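PDB 3CYM: HRDC domain-containing protein from Bifidobacterium adolescentis ATCC 15703, which is of unknown function but probably acts as a ribonuclease D-like 3'-5' exonuclease that binds nucleic acid. Local coordinates for residues A45-G50 with H55-V60; S49-G54 with D297-R302; Q61-R64 with G68-L71; A94-H99 with P106-L111; A154-R159 with R166-L171. One frame throughout, in Å; residues are numbered along the deposited sequence. Where two conformers were deposited one is given.

Contact 1: A45-G50 with H55-V60; sequences AERASG and HEDWLV. With NA (sodium ion), chain B.
Glu-46 and Leu-59 face each other as an antiparallel hydrogen-bonded pair: Glu-46 N gives a bond of 2.9 Å, at 160°, to Leu-59 O, while Glu-46 O takes Trp-58 N at 2.9 Å and, more weakly, Leu-59 N. Two residues opposite one define a classic beta bulge. Beside the bulge, Arg-47 reaches Asp-57. CG of Arg-47 lies between the backbone N and the carbonyl carbon (chi1 55°) and a bend at chi3 brings the guanidinium beside the carboxylate, where NE and NH1 both bond weakly to Asp-57 OD1, NH1 at 3.3 Å in a long salt bridge; the stronger salt bridge of NH1 goes to Asp-104. The hairpin of strands 40-47 and 57-65 belongs to the RNase H-like sheet of the exonuclease, and its Glu-46 carries part of the metal site. Glu-46 OE2 coordinates the sodium ion at 2.7 Å, alongside Asp-44 and Asp-172. The same oxygen takes a hydrogen bond from Gln-61. Its partner OE1 receives sodium-bound water 2 at 2.9 Å, so both carboxylate oxygens are tied to the metal shell. Farther out, water 4 links Ala-48 N with Glu-56 O, and Ala-48 CB sits 3.9 Å from Trp-58 CD1.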
# COMPACT_ATOMS: atom_id res chain seq x y z
N ALA A 45 -6.47 -9.79 1.30
CA ALA A 45 -5.22 -10.47 1.60
C ALA A 45 -4.59 -9.92 2.87
O ALA A 45 -4.71 -8.73 3.16
CB ALA A 45 -4.25 -10.35 0.45
N GLU A 46 -3.91 -10.79 3.60
CA GLU A 46 -3.17 -10.36 4.77
C GLU A 46 -1.67 -10.51 4.55
O GLU A 46 -1.22 -11.45 3.90
CB GLU A 46 -3.59 -11.15 6.01
CG GLU A 46 -5.08 -11.07 6.37
CD GLU A 46 -5.62 -9.64 6.45
OE1 GLU A 46 -4.98 -8.79 7.09
OE2 GLU A 46 -6.69 -9.36 5.88
N ARG A 47 -0.91 -9.58 5.11
CA ARG A 47 0.55 -9.64 5.04
C ARG A 47 1.20 -9.37 6.39
O ARG A 47 0.63 -8.70 7.26
CB ARG A 47 1.09 -8.73 3.94
CG ARG A 47 0.66 -7.29 4.02
CD ARG A 47 0.82 -6.61 2.66
NE ARG A 47 -0.09 -7.19 1.68
CZ ARG A 47 -1.31 -6.74 1.43
NH1 ARG A 47 -2.06 -7.35 0.52
NH2 ARG A 47 -1.80 -5.67 2.05
N ALA A 48 2.40 -9.89 6.57
CA ALA A 48 3.08 -9.79 7.85
C ALA A 48 4.04 -8.59 7.86
O ALA A 48 5.22 -8.74 8.17
CB ALA A 48 3.82 -11.08 8.14
N SER A 49 3.50 -7.41 7.51
CA SER A 49 4.26 -6.16 7.46
C SER A 49 4.75 -5.78 8.85
O SER A 49 4.03 -5.95 9.83
CB SER A 49 3.39 -5.03 6.91
OG SER A 49 2.29 -4.77 7.77
N GLY A 50 5.98 -5.28 8.92
CA GLY A 50 6.60 -4.97 10.20
C GLY A 50 7.34 -6.17 10.77
O GLY A 50 8.24 -6.01 11.59
N HIS A 55 6.00 -7.47 1.15
CA HIS A 55 4.55 -7.49 1.09
C HIS A 55 4.04 -8.77 0.44
O HIS A 55 3.14 -8.75 -0.40
CB HIS A 55 4.04 -6.23 0.38
CG HIS A 55 4.64 -4.97 0.92
ND1 HIS A 55 4.23 -4.40 2.11
CD2 HIS A 55 5.64 -4.19 0.46
CE1 HIS A 55 4.94 -3.32 2.35
NE2 HIS A 55 5.80 -3.16 1.36
N GLU A 56 4.65 -9.89 0.84
CA GLU A 56 4.18 -11.21 0.47
C GLU A 56 2.92 -11.52 1.27
O GLU A 56 2.86 -11.25 2.48
CB GLU A 56 5.27 -12.25 0.75
CG GLU A 56 4.96 -13.67 0.27
CD GLU A 56 5.95 -14.71 0.80
OE1 GLU A 56 7.09 -14.35 1.17
OE2 GLU A 56 5.57 -15.90 0.85
N ASP A 57 1.92 -12.07 0.60
CA ASP A 57 0.69 -12.45 1.27
C ASP A 57 0.90 -13.73 2.08
O ASP A 57 1.40 -14.73 1.57
CB ASP A 57 -0.45 -12.63 0.26
CG ASP A 57 -0.82 -11.33 -0.46
OD1 ASP A 57 -0.51 -10.23 0.05
OD2 ASP A 57 -1.45 -11.42 -1.54
N TRP A 58 0.54 -13.67 3.36
CA TRP A 58 0.56 -14.84 4.23
C TRP A 58 -0.84 -15.41 4.43
O TRP A 58 -1.03 -16.43 5.10
CB TRP A 58 1.23 -14.48 5.55
CG TRP A 58 2.71 -14.43 5.39
CD1 TRP A 58 3.47 -13.35 5.04
CD2 TRP A 58 3.62 -15.54 5.51
NE1 TRP A 58 4.80 -13.71 4.95
CE2 TRP A 58 4.92 -15.04 5.24
CE3 TRP A 58 3.46 -16.89 5.83
CZ2 TRP A 58 6.05 -15.85 5.29
CZ3 TRP A 58 4.58 -17.69 5.89
CH2 TRP A 58 5.86 -17.17 5.61
N LEU A 59 -1.82 -14.73 3.84
CA LEU A 59 -3.20 -15.21 3.79
C LEU A 59 -3.93 -14.52 2.65
O LEU A 59 -3.62 -13.38 2.29
CB LEU A 59 -3.93 -14.99 5.12
CG LEU A 59 -5.32 -15.64 5.29
CD1 LEU A 59 -5.30 -17.16 5.19
CD2 LEU A 59 -5.93 -15.23 6.60
N VAL A 60 -4.90 -15.22 2.08
CA VAL A 60 -5.69 -14.73 0.97
C VAL A 60 -7.14 -15.15 1.25
O VAL A 60 -7.41 -16.30 1.60
CB VAL A 60 -5.09 -15.28 -0.35
CG1 VAL A 60 -6.13 -15.65 -1.31
CG2 VAL A 60 -4.11 -14.27 -0.97
NA NA B . -7.69 -6.90 5.64
O HOH W 1 -5.64 -6.66 4.49
O HOH W 2 -6.30 -6.20 7.57
O HOH W 3 -2.17 -9.18 -2.16
O HOH W 4 4.67 -10.08 4.37
O HOH W 5 -8.02 -5.09 4.16

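Contact 2: S49-G54 with D297-R302; sequences SGFRYG and DKMFER
Phe-51 and Phe-300 carry this contact through an offset stack, their centroids 4.2 Å apart and their planes 18° from parallel. The offset places Phe-51 CE1 over the centre of the Phe-300 ring, 3.5 Å above its plane, and Phe-300 CE1 over the Phe-51 face nearer its rim. Phe-300 has CG anti to the carbonyl carbon (chi1 -79°), and the ring swings from helix 296-301 toward the loop. Apolar packing adds Met-299, whose CG meets the aromatic Phe-51 CE1 at 4.0 Å. A polar atom touches the Phe-300 ring: Gly-50 O lies in its plane at the edge, 3.3 Å from Phe-300 CE1. Within the helix segment, Arg-302 NH1, in one of its two conformers and therefore less certainly, donates to Met-299 O on a lone pair. An alanine in place of Phe-300 would probably leave one face of Phe-51 without its stacking partner and open a gap between loop and helix. The partners join the loop between strands 40-47 and 57-65 of the exonuclease to a helix more than 240 residues later. Their chemistry is chiefly dispersive, so the interface depends on ring overlap rather than on directional bonds between the segments.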
# COMPACT_ATOMS: atom_id res chain seq x y z
N SER A 49 3.50 -7.41 7.51
CA SER A 49 4.26 -6.16 7.46
C SER A 49 4.75 -5.78 8.85
O SER A 49 4.03 -5.95 9.83
CB SER A 49 3.39 -5.03 6.91
OG SER A 49 2.29 -4.77 7.77
N GLY A 50 5.98 -5.28 8.92
CA GLY A 50 6.60 -4.97 10.20
C GLY A 50 7.34 -6.17 10.77
O GLY A 50 8.24 -6.01 11.59
N PHE A 51 6.96 -7.37 10.31
CA PHE A 51 7.56 -8.63 10.77
C PHE A 51 8.44 -9.31 9.72
O PHE A 51 9.66 -9.44 9.91
CB PHE A 51 6.47 -9.60 11.25
CG PHE A 51 5.68 -9.09 12.41
CD1 PHE A 51 6.10 -9.35 13.71
CD2 PHE A 51 4.50 -8.38 12.21
CE1 PHE A 51 5.37 -8.88 14.80
CE2 PHE A 51 3.76 -7.91 13.29
CZ PHE A 51 4.19 -8.16 14.59
N ARG A 52 7.83 -9.75 8.63
CA ARG A 52 8.56 -10.36 7.51
C ARG A 52 9.14 -9.28 6.60
O ARG A 52 8.95 -8.09 6.85
CB ARG A 52 7.64 -11.30 6.72
CG ARG A 52 7.20 -12.55 7.48
CD ARG A 52 8.39 -13.29 8.06
NE ARG A 52 7.99 -14.37 8.95
CZ ARG A 52 8.11 -15.66 8.66
NH1 ARG A 52 7.71 -16.57 9.54
NH2 ARG A 52 8.61 -16.05 7.50
N TYR A 53 9.85 -9.70 5.55
CA TYR A 53 10.57 -8.78 4.67
C TYR A 53 9.72 -7.72 3.98
O TYR A 53 9.81 -6.54 4.30
CB TYR A 53 11.42 -9.54 3.64
CG TYR A 53 12.09 -8.63 2.63
CD1 TYR A 53 13.11 -7.75 3.01
CD2 TYR A 53 11.70 -8.63 1.29
CE1 TYR A 53 13.72 -6.92 2.10
CE2 TYR A 53 12.31 -7.79 0.36
CZ TYR A 53 13.32 -6.95 0.77
OH TYR A 53 13.93 -6.12 -0.14
N GLY A 54 8.88 -8.15 3.04
CA GLY A 54 8.15 -7.21 2.20
C GLY A 54 6.65 -7.35 2.31
O GLY A 54 6.09 -7.36 3.41
N ASP A 297 5.01 -7.31 21.74
CA ASP A 297 6.43 -7.43 22.10
C ASP A 297 6.92 -8.88 22.05
O ASP A 297 7.98 -9.16 21.49
CB ASP A 297 6.69 -6.80 23.48
CG ASP A 297 6.50 -5.28 23.47
OD1 ASP A 297 6.95 -4.64 24.44
OD2 ASP A 297 5.91 -4.74 22.51
N LYS A 298 6.12 -9.80 22.61
CA LYS A 298 6.37 -11.24 22.48
C LYS A 298 6.30 -11.73 21.03
O LYS A 298 6.95 -12.72 20.68
CB LYS A 298 5.37 -12.06 23.31
CG LYS A 298 5.51 -11.99 24.82
CD LYS A 298 4.64 -13.06 25.44
CE LYS A 298 3.87 -12.54 26.63
NZ LYS A 298 2.90 -11.50 26.25
N MET A 299 5.49 -11.05 20.22
CA MET A 299 5.33 -11.42 18.82
C MET A 299 6.55 -11.04 17.97
O MET A 299 6.90 -11.76 17.04
CB MET A 299 4.04 -10.83 18.24
CG MET A 299 3.48 -11.61 17.05
SD MET A 299 2.85 -13.28 17.39
CE MET A 299 1.90 -13.02 18.89
N PHE A 300 7.19 -9.93 18.30
CA PHE A 300 8.45 -9.53 17.67
C PHE A 300 9.61 -10.37 18.17
O PHE A 300 10.48 -10.74 17.38
CB PHE A 300 8.75 -8.05 17.90
CG PHE A 300 7.99 -7.13 17.00
CD1 PHE A 300 8.39 -6.93 15.69
CD2 PHE A 300 6.87 -6.46 17.47
CE1 PHE A 300 7.67 -6.09 14.85
CE2 PHE A 300 6.15 -5.61 16.64
CZ PHE A 300 6.55 -5.43 15.33
N GLU A 301 9.60 -10.69 19.46
CA GLU A 301 10.66 -11.47 20.12
C GLU A 301 10.90 -12.86 19.51
O GLU A 301 11.97 -13.45 19.72
CB GLU A 301 10.40 -11.59 21.63
CG GLU A 301 10.88 -10.41 22.45
CD GLU A 301 12.35 -10.10 22.23
OE1 GLU A 301 12.66 -8.92 21.99
OE2 GLU A 301 13.18 -11.03 22.29
N ARG A 302 9.90 -13.35 18.78
CA ARG A 302 10.01 -14.60 18.00
C ARG A 302 11.10 -14.53 16.95
O ARG A 302 11.63 -15.56 16.52
CB ARG A 302 8.67 -14.89 17.31
CG ARG A 302 7.65 -15.58 18.19
CD ARG A 302 6.22 -15.29 17.75
NE ARG A 302 5.88 -15.84 16.43
CZ ARG A 302 5.72 -15.11 15.33
NH1 ARG A 302 5.90 -13.79 15.36
NH2 ARG A 302 5.39 -15.70 14.18

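Contact 3: Q61-R64 with G68-L71; sequences QFKR and GIGL
Phe-62 and Gly-70 form the hydrogen-bonded centre of a beta hairpin made by strands 57-65 and 68-72, inner strands of the exonuclease's mixed sheet. Phe-62 N donates to Gly-70 O at 2.9 Å, and Gly-70 N returns a bond of 2.8 Å to Phe-62 O; nearer the turn, Gly-68 N reaches Arg-64 O. The axes of segments 61-64 and 68-71 approach to 4.6 Å, their directions 163° apart. Lys-63 stands opposite Ile-69 as a non-hydrogen-bonded pair, with CG anti to the backbone N (chi1 -169°) and the rest of its chain extended. Its CB begins at the margin, 4.1 Å from Gly-68 O. One atom on, Lys-63 CG lies 3.8 Å from Gly-68 O and 3.9 Å from Ile-69 CG1. CD still keeps that same CG1 at 4.0 Å, after which CE carries the chain past the isoleucine. The aliphatic part thus passes Ile-69 obliquely, while the charge on NZ is taken up by a salt bridge with Glu-174 of helix 163-174. On the other face, the Phe-62 ring meets Phe-87. Farther along the Lys-63 face, Gln-61 NE2 donates to Ala-169 O and to Glu-46 OE2, and Gln-61 CG touches Leu-71 CD2 at 3.7 Å.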
# COMPACT_ATOMS: atom_id res chain seq x y z
N GLN A 61 -8.07 -14.19 1.17
CA GLN A 61 -9.45 -14.40 1.62
C GLN A 61 -10.43 -14.17 0.49
O GLN A 61 -10.36 -13.14 -0.19
CB GLN A 61 -9.83 -13.48 2.78
CG GLN A 61 -8.90 -13.51 3.98
CD GLN A 61 -8.12 -12.23 4.15
OE1 GLN A 61 -6.96 -12.16 3.78
NE2 GLN A 61 -8.76 -11.20 4.69
N PHE A 62 -11.33 -15.12 0.29
CA PHE A 62 -12.36 -15.03 -0.74
C PHE A 62 -13.74 -15.37 -0.24
O PHE A 62 -13.89 -16.12 0.71
CB PHE A 62 -12.01 -15.92 -1.93
CG PHE A 62 -10.76 -15.51 -2.64
CD1 PHE A 62 -10.69 -14.26 -3.26
CD2 PHE A 62 -9.65 -16.33 -2.64
CE1 PHE A 62 -9.52 -13.86 -3.90
CE2 PHE A 62 -8.49 -15.93 -3.29
CZ PHE A 62 -8.42 -14.68 -3.91
N LYS A 63 -14.75 -14.80 -0.89
CA LYS A 63 -16.13 -15.20 -0.68
C LYS A 63 -16.88 -15.10 -1.99
O LYS A 63 -16.76 -14.11 -2.72
CB LYS A 63 -16.82 -14.34 0.40
CG LYS A 63 -18.16 -14.92 0.82
CD LYS A 63 -18.96 -14.01 1.72
CE LYS A 63 -20.17 -14.77 2.24
NZ LYS A 63 -21.05 -13.95 3.11
N ARG A 64 -17.65 -16.14 -2.28
CA ARG A 64 -18.63 -16.10 -3.36
C ARG A 64 -19.90 -16.77 -2.88
O ARG A 64 -19.84 -17.77 -2.15
CB ARG A 64 -18.09 -16.80 -4.60
CG ARG A 64 -18.51 -16.14 -5.88
CD ARG A 64 -17.84 -16.75 -7.09
NE ARG A 64 -18.38 -16.12 -8.29
CZ ARG A 64 -18.26 -16.60 -9.52
NH1 ARG A 64 -17.60 -17.73 -9.75
NH2 ARG A 64 -18.80 -15.92 -10.52
N GLY A 68 -19.11 -19.78 -0.11
CA GLY A 68 -18.77 -19.31 1.22
C GLY A 68 -17.37 -18.74 1.29
O GLY A 68 -16.78 -18.41 0.27
N ILE A 69 -16.84 -18.64 2.50
CA ILE A 69 -15.54 -18.01 2.73
C ILE A 69 -14.39 -19.02 2.64
O ILE A 69 -14.42 -20.07 3.30
CB ILE A 69 -15.50 -17.23 4.09
CG1 ILE A 69 -16.63 -16.18 4.15
CG2 ILE A 69 -14.14 -16.58 4.32
CD1 ILE A 69 -16.79 -15.47 5.50
N GLY A 70 -13.41 -18.70 1.80
CA GLY A 70 -12.15 -19.43 1.75
C GLY A 70 -10.99 -18.61 2.28
O GLY A 70 -10.72 -17.53 1.77
N LEU A 71 -10.31 -19.14 3.30
CA LEU A 71 -9.07 -18.55 3.81
C LEU A 71 -7.91 -19.40 3.33
O LEU A 71 -7.70 -20.50 3.82
CB LEU A 71 -9.08 -18.47 5.35
CG LEU A 71 -10.28 -17.82 6.05
CD1 LEU A 71 -10.00 -17.69 7.52
CD2 LEU A 71 -10.56 -16.45 5.49

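Contact 4: A94-H99 with P106-L111; sequences AVWILH and PGFDEL
The six-membered ring of Trp-96 turns its edge to the face of Phe-108, joining the first strand to the helix of a beta-alpha-beta unit made by strand 95-98, helix 101-111 and strand 117-120. The pair is an offset edge-to-face arrangement: planes meet at 61° and centroids lie 5.5 Å apart. The touching atom is Trp-96 CZ3, 3.7 Å from Phe-108 CD1 and displaced from the ring centre toward the rim. In Trp-96, CG is anti to the carbonyl carbon (chi1 -69°), which sends the indole from the sheet toward the helix. Leu-98 comes to Phe-108 differently, at the ring's edge near its plane, the two side chains sliding past each other in opposite directions. Phe-108 therefore has an aromatic neighbour over a face and an aliphatic one at its rim, all three side chains being buried. Met-113 from the following loop packs on both rings. In the leucine conformer described, CD2 stops 3.8 Å from Phe-108 CE1.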
# COMPACT_ATOMS: atom_id res chain seq x y z
N ALA A 94 -15.47 -12.77 -13.49
CA ALA A 94 -16.24 -12.24 -12.37
C ALA A 94 -15.61 -10.99 -11.77
O ALA A 94 -14.39 -10.79 -11.85
CB ALA A 94 -16.43 -13.31 -11.28
N VAL A 95 -16.44 -10.15 -11.19
CA VAL A 95 -16.01 -8.89 -10.59
C VAL A 95 -15.35 -9.18 -9.25
O VAL A 95 -15.92 -9.83 -8.38
CB VAL A 95 -17.22 -7.92 -10.42
CG1 VAL A 95 -16.80 -6.64 -9.69
CG2 VAL A 95 -17.83 -7.57 -11.77
N TRP A 96 -14.13 -8.71 -9.08
CA TRP A 96 -13.47 -8.79 -7.79
C TRP A 96 -13.82 -7.54 -6.99
O TRP A 96 -13.72 -6.42 -7.49
CB TRP A 96 -11.96 -8.89 -7.98
CG TRP A 96 -11.48 -10.19 -8.58
CD1 TRP A 96 -11.97 -10.82 -9.69
CD2 TRP A 96 -10.38 -10.99 -8.12
NE1 TRP A 96 -11.27 -11.97 -9.94
CE2 TRP A 96 -10.29 -12.10 -8.99
CE3 TRP A 96 -9.48 -10.88 -7.06
CZ2 TRP A 96 -9.32 -13.10 -8.83
CZ3 TRP A 96 -8.51 -11.87 -6.91
CH2 TRP A 96 -8.44 -12.96 -7.79
N ILE A 97 -14.29 -7.73 -5.76
CA ILE A 97 -14.53 -6.63 -4.84
C ILE A 97 -13.36 -6.54 -3.86
O ILE A 97 -13.07 -7.50 -3.12
CB ILE A 97 -15.85 -6.76 -4.06
CG1 ILE A 97 -17.00 -7.12 -4.98
CG2 ILE A 97 -16.17 -5.46 -3.35
CD1 ILE A 97 -18.07 -7.86 -4.25
N LEU A 98 -12.70 -5.39 -3.89
CA LEU A 98 -11.56 -5.12 -3.03
C LEU A 98 -11.76 -3.75 -2.41
O LEU A 98 -12.35 -2.86 -3.02
CB LEU A 98 -10.26 -5.13 -3.86
CG LEU A 98 -9.52 -6.44 -4.15
CD1 LEU A 98 -10.18 -7.25 -5.25
CD2 LEU A 98 -8.08 -6.17 -4.54
N HIS A 99 -11.31 -3.59 -1.17
CA HIS A 99 -11.31 -2.29 -0.51
C HIS A 99 -9.89 -1.77 -0.57
O HIS A 99 -9.00 -2.37 0.04
CB HIS A 99 -11.77 -2.41 0.96
CG HIS A 99 -12.05 -1.10 1.61
ND1 HIS A 99 -13.26 -0.45 1.49
CD2 HIS A 99 -11.27 -0.29 2.38
CE1 HIS A 99 -13.21 0.69 2.16
NE2 HIS A 99 -12.02 0.81 2.71
N PRO A 106 -1.09 -6.09 -6.42
CA PRO A 106 0.25 -6.58 -6.75
C PRO A 106 0.55 -7.99 -6.27
O PRO A 106 1.17 -8.78 -7.00
CB PRO A 106 1.18 -5.57 -6.06
CG PRO A 106 0.35 -4.35 -5.90
CD PRO A 106 -1.01 -4.87 -5.59
N GLY A 107 0.09 -8.32 -5.06
CA GLY A 107 0.27 -9.64 -4.46
C GLY A 107 -0.52 -10.72 -5.16
O GLY A 107 -0.01 -11.83 -5.34
N PHE A 108 -1.75 -10.41 -5.55
CA PHE A 108 -2.59 -11.31 -6.35
C PHE A 108 -1.96 -11.61 -7.71
O PHE A 108 -1.92 -12.76 -8.13
CB PHE A 108 -4.00 -10.73 -6.58
CG PHE A 108 -4.86 -10.69 -5.34
CD1 PHE A 108 -5.89 -9.77 -5.25
CD2 PHE A 108 -4.66 -11.57 -4.28
CE1 PHE A 108 -6.70 -9.73 -4.12
CE2 PHE A 108 -5.47 -11.53 -3.15
CZ PHE A 108 -6.49 -10.60 -3.08
N ASP A 109 -1.48 -10.56 -8.38
CA ASP A 109 -0.73 -10.68 -9.63
C ASP A 109 0.50 -11.58 -9.46
O ASP A 109 0.78 -12.44 -10.31
CB ASP A 109 -0.30 -9.30 -10.13
CG ASP A 109 0.55 -9.37 -11.37
OD1 ASP A 109 1.76 -9.07 -11.28
OD2 ASP A 109 0.01 -9.74 -12.43
N GLU A 110 1.22 -11.40 -8.36
CA GLU A 110 2.41 -12.20 -8.08
C GLU A 110 2.15 -13.67 -7.80
O GLU A 110 3.02 -14.50 -8.02
CB GLU A 110 3.26 -11.56 -6.98
CG GLU A 110 4.10 -10.40 -7.51
CD GLU A 110 5.47 -10.30 -6.86
OE1 GLU A 110 6.40 -9.81 -7.52
OE2 GLU A 110 5.60 -10.72 -5.69
N LEU A 111 0.95 -14.01 -7.34
CA LEU A 111 0.56 -15.42 -7.19
C LEU A 111 0.08 -16.02 -8.51
O LEU A 111 -0.03 -17.24 -8.64
CB LEU A 111 -0.46 -15.59 -6.06
CG LEU A 111 0.11 -15.45 -4.64
CD1 LEU A 111 -0.94 -15.03 -3.63
CD2 LEU A 111 0.80 -16.73 -4.18

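Contact 5: A154-R159 with R166-L171; sequences ADWSYR and RNYAAL
Trp-156 meets Tyr-168 and Ala-169 where a type I beta turn, Asp-155 to Tyr-158, packs on helix 163-174 of the exonuclease fold. From Arg-166 the helix runs regularly, its carbonyl accepting Ala-170 N. Two residues on, Tyr-168 has its CG anti to the backbone N (chi1 172°), and the ring is placed against the indole rim to rim, neither over the face of the other. The planes differ by 32°, and Trp-156 CZ2 lies 3.6 Å from Tyr-168 CD2. The tyrosine hydroxyl continues to Lys-149. Tyr-168 and Asp-172 have the Y-x-x-x-D spacing of DEDDy exonucleases, consistent with a ribonuclease D relative. Ala-169 follows, offering CB to Trp-156 CH2 at 4.2 Å. Replacing Trp-156 by an alanine would probably open a gap beside Tyr-168 and Ala-169, leaving the tyrosine rim without its aromatic neighbour. The turn has its own bracing: Asp-155 OD1 takes Ser-157 N at 3.1 Å, an Asx turn, and Ser-157 OG arrives from the same face of the carboxylate plane. Ala-154 CB lies over one indole face near its rim, 3.8 Å above the plane. Arg-159 NH1 donates to Trp-156 O at 2.8 Å, with that oxygen close to the guanidinium plane.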
# COMPACT_ATOMS: atom_id res chain seq x y z
N ALA A 154 -1.37 -7.88 13.03
CA ALA A 154 -0.91 -9.21 13.38
C ALA A 154 0.26 -9.68 12.51
O ALA A 154 0.45 -9.21 11.37
CB ALA A 154 -2.06 -10.21 13.28
N ASP A 155 1.05 -10.60 13.04
CA ASP A 155 2.05 -11.27 12.22
C ASP A 155 1.36 -12.43 11.52
O ASP A 155 1.26 -13.52 12.07
CB ASP A 155 3.22 -11.78 13.07
CG ASP A 155 4.29 -12.47 12.22
OD1 ASP A 155 4.13 -12.58 10.98
OD2 ASP A 155 5.31 -12.91 12.77
N TRP A 156 0.93 -12.20 10.28
CA TRP A 156 0.15 -13.20 9.54
C TRP A 156 0.91 -14.44 9.12
O TRP A 156 0.31 -15.39 8.61
CB TRP A 156 -0.58 -12.56 8.36
CG TRP A 156 -1.65 -11.65 8.84
CD1 TRP A 156 -1.56 -10.29 9.01
CD2 TRP A 156 -2.95 -12.03 9.29
NE1 TRP A 156 -2.75 -9.80 9.50
CE2 TRP A 156 -3.62 -10.85 9.69
CE3 TRP A 156 -3.63 -13.26 9.38
CZ2 TRP A 156 -4.94 -10.85 10.17
CZ3 TRP A 156 -4.95 -13.26 9.86
CH2 TRP A 156 -5.58 -12.07 10.25
N SER A 157 2.22 -14.45 9.37
CA SER A 157 3.07 -15.63 9.14
C SER A 157 2.99 -16.67 10.26
O SER A 157 3.59 -17.74 10.15
CB SER A 157 4.52 -15.22 8.92
OG SER A 157 5.11 -14.77 10.13
N TYR A 158 2.28 -16.34 11.34
CA TYR A 158 2.12 -17.24 12.48
C TYR A 158 1.31 -18.48 12.07
O TYR A 158 0.20 -18.35 11.55
CB TYR A 158 1.42 -16.50 13.63
CG TYR A 158 1.60 -17.13 15.01
CD1 TYR A 158 0.79 -18.18 15.44
CD2 TYR A 158 2.58 -16.65 15.88
CE1 TYR A 158 0.96 -18.76 16.70
CE2 TYR A 158 2.76 -17.23 17.15
CZ TYR A 158 1.94 -18.28 17.55
OH TYR A 158 2.10 -18.86 18.80
N ARG A 159 1.87 -19.66 12.26
CA ARG A 159 1.14 -20.92 12.02
C ARG A 159 1.14 -21.78 13.29
O ARG A 159 2.14 -21.84 13.99
CB ARG A 159 1.72 -21.72 10.84
CG ARG A 159 1.69 -21.02 9.49
CD ARG A 159 0.29 -20.94 8.91
NE ARG A 159 0.29 -20.31 7.59
CZ ARG A 159 0.19 -19.00 7.37
NH1 ARG A 159 0.08 -18.14 8.38
NH2 ARG A 159 0.20 -18.56 6.12
N ARG A 166 -8.46 -15.84 12.16
CA ARG A 166 -9.23 -16.43 11.06
C ARG A 166 -10.59 -15.73 10.95
O ARG A 166 -11.07 -15.49 9.86
CB ARG A 166 -9.42 -17.93 11.27
CG ARG A 166 -8.22 -18.78 10.87
CD ARG A 166 -8.56 -20.27 10.80
NE ARG A 166 -8.59 -20.91 12.11
CZ ARG A 166 -9.70 -21.27 12.76
NH1 ARG A 166 -10.89 -21.05 12.23
NH2 ARG A 166 -9.61 -21.85 13.95
N ASN A 167 -11.17 -15.42 12.11
CA ASN A 167 -12.44 -14.68 12.20
C ASN A 167 -12.33 -13.26 11.63
O ASN A 167 -13.21 -12.82 10.87
CB ASN A 167 -12.94 -14.66 13.65
CG ASN A 167 -14.30 -14.04 13.79
OD1 ASN A 167 -15.21 -14.35 13.04
ND2 ASN A 167 -14.44 -13.16 14.76
N TYR A 168 -11.26 -12.55 12.01
CA TYR A 168 -10.95 -11.23 11.45
C TYR A 168 -10.82 -11.28 9.93
O TYR A 168 -11.37 -10.43 9.23
CB TYR A 168 -9.66 -10.67 12.07
CG TYR A 168 -9.14 -9.39 11.42
CD1 TYR A 168 -9.51 -8.13 11.90
CD2 TYR A 168 -8.26 -9.44 10.32
CE1 TYR A 168 -9.04 -6.95 11.30
CE2 TYR A 168 -7.79 -8.27 9.72
CZ TYR A 168 -8.18 -7.04 10.21
OH TYR A 168 -7.70 -5.89 9.60
N ALA A 169 -10.06 -12.25 9.43
CA ALA A 169 -9.79 -12.38 8.01
C ALA A 169 -11.05 -12.73 7.21
O ALA A 169 -11.24 -12.24 6.10
CB ALA A 169 -8.70 -13.40 7.78
N ALA A 170 -11.90 -13.57 7.80
CA ALA A 170 -13.20 -13.90 7.23
C ALA A 170 -14.13 -12.69 7.22
O ALA A 170 -14.76 -12.41 6.20
CB ALA A 170 -13.82 -15.02 8.00
N LEU A 171 -14.21 -11.97 8.34
CA LEU A 171 -15.07 -10.79 8.43
C LEU A 171 -14.72 -9.68 7.44
O LEU A 171 -15.59 -8.92 7.04
CB LEU A 171 -15.15 -10.25 9.87
CG LEU A 171 -16.11 -11.02 10.79
CD1 LEU A 171 -15.84 -10.64 12.25
CD2 LEU A 171 -17.58 -10.78 10.44

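Overall arrangement
Gln-61 ties three contacts together: its NE2 lies 3.0 Å from Glu-46 OE2 of contact 1 and 3.0 Å from Ala-169 O of contact 5, so a residue of contact 3 links the sodium ligand to helix 163-174. Contacts 1 and 5, centres about 9 Å apart, also meet where Trp-58 O lies 2.7 Å from Arg-159 NH2. Contact 4 joins the neighbouring strand 95-98 of that sheet to helix 101-111, whose Phe-108 CE2 is 3.8 Å from Val-60 CG2 of contact 1. Contact 2 lies farther from the metal, with the Phe-51 side chain about 14 Å from a sodium ion; in the conformer described, Arg-302 NH1 forms a 2.8 Å salt bridge with Asp-155 OD2 of contact 5.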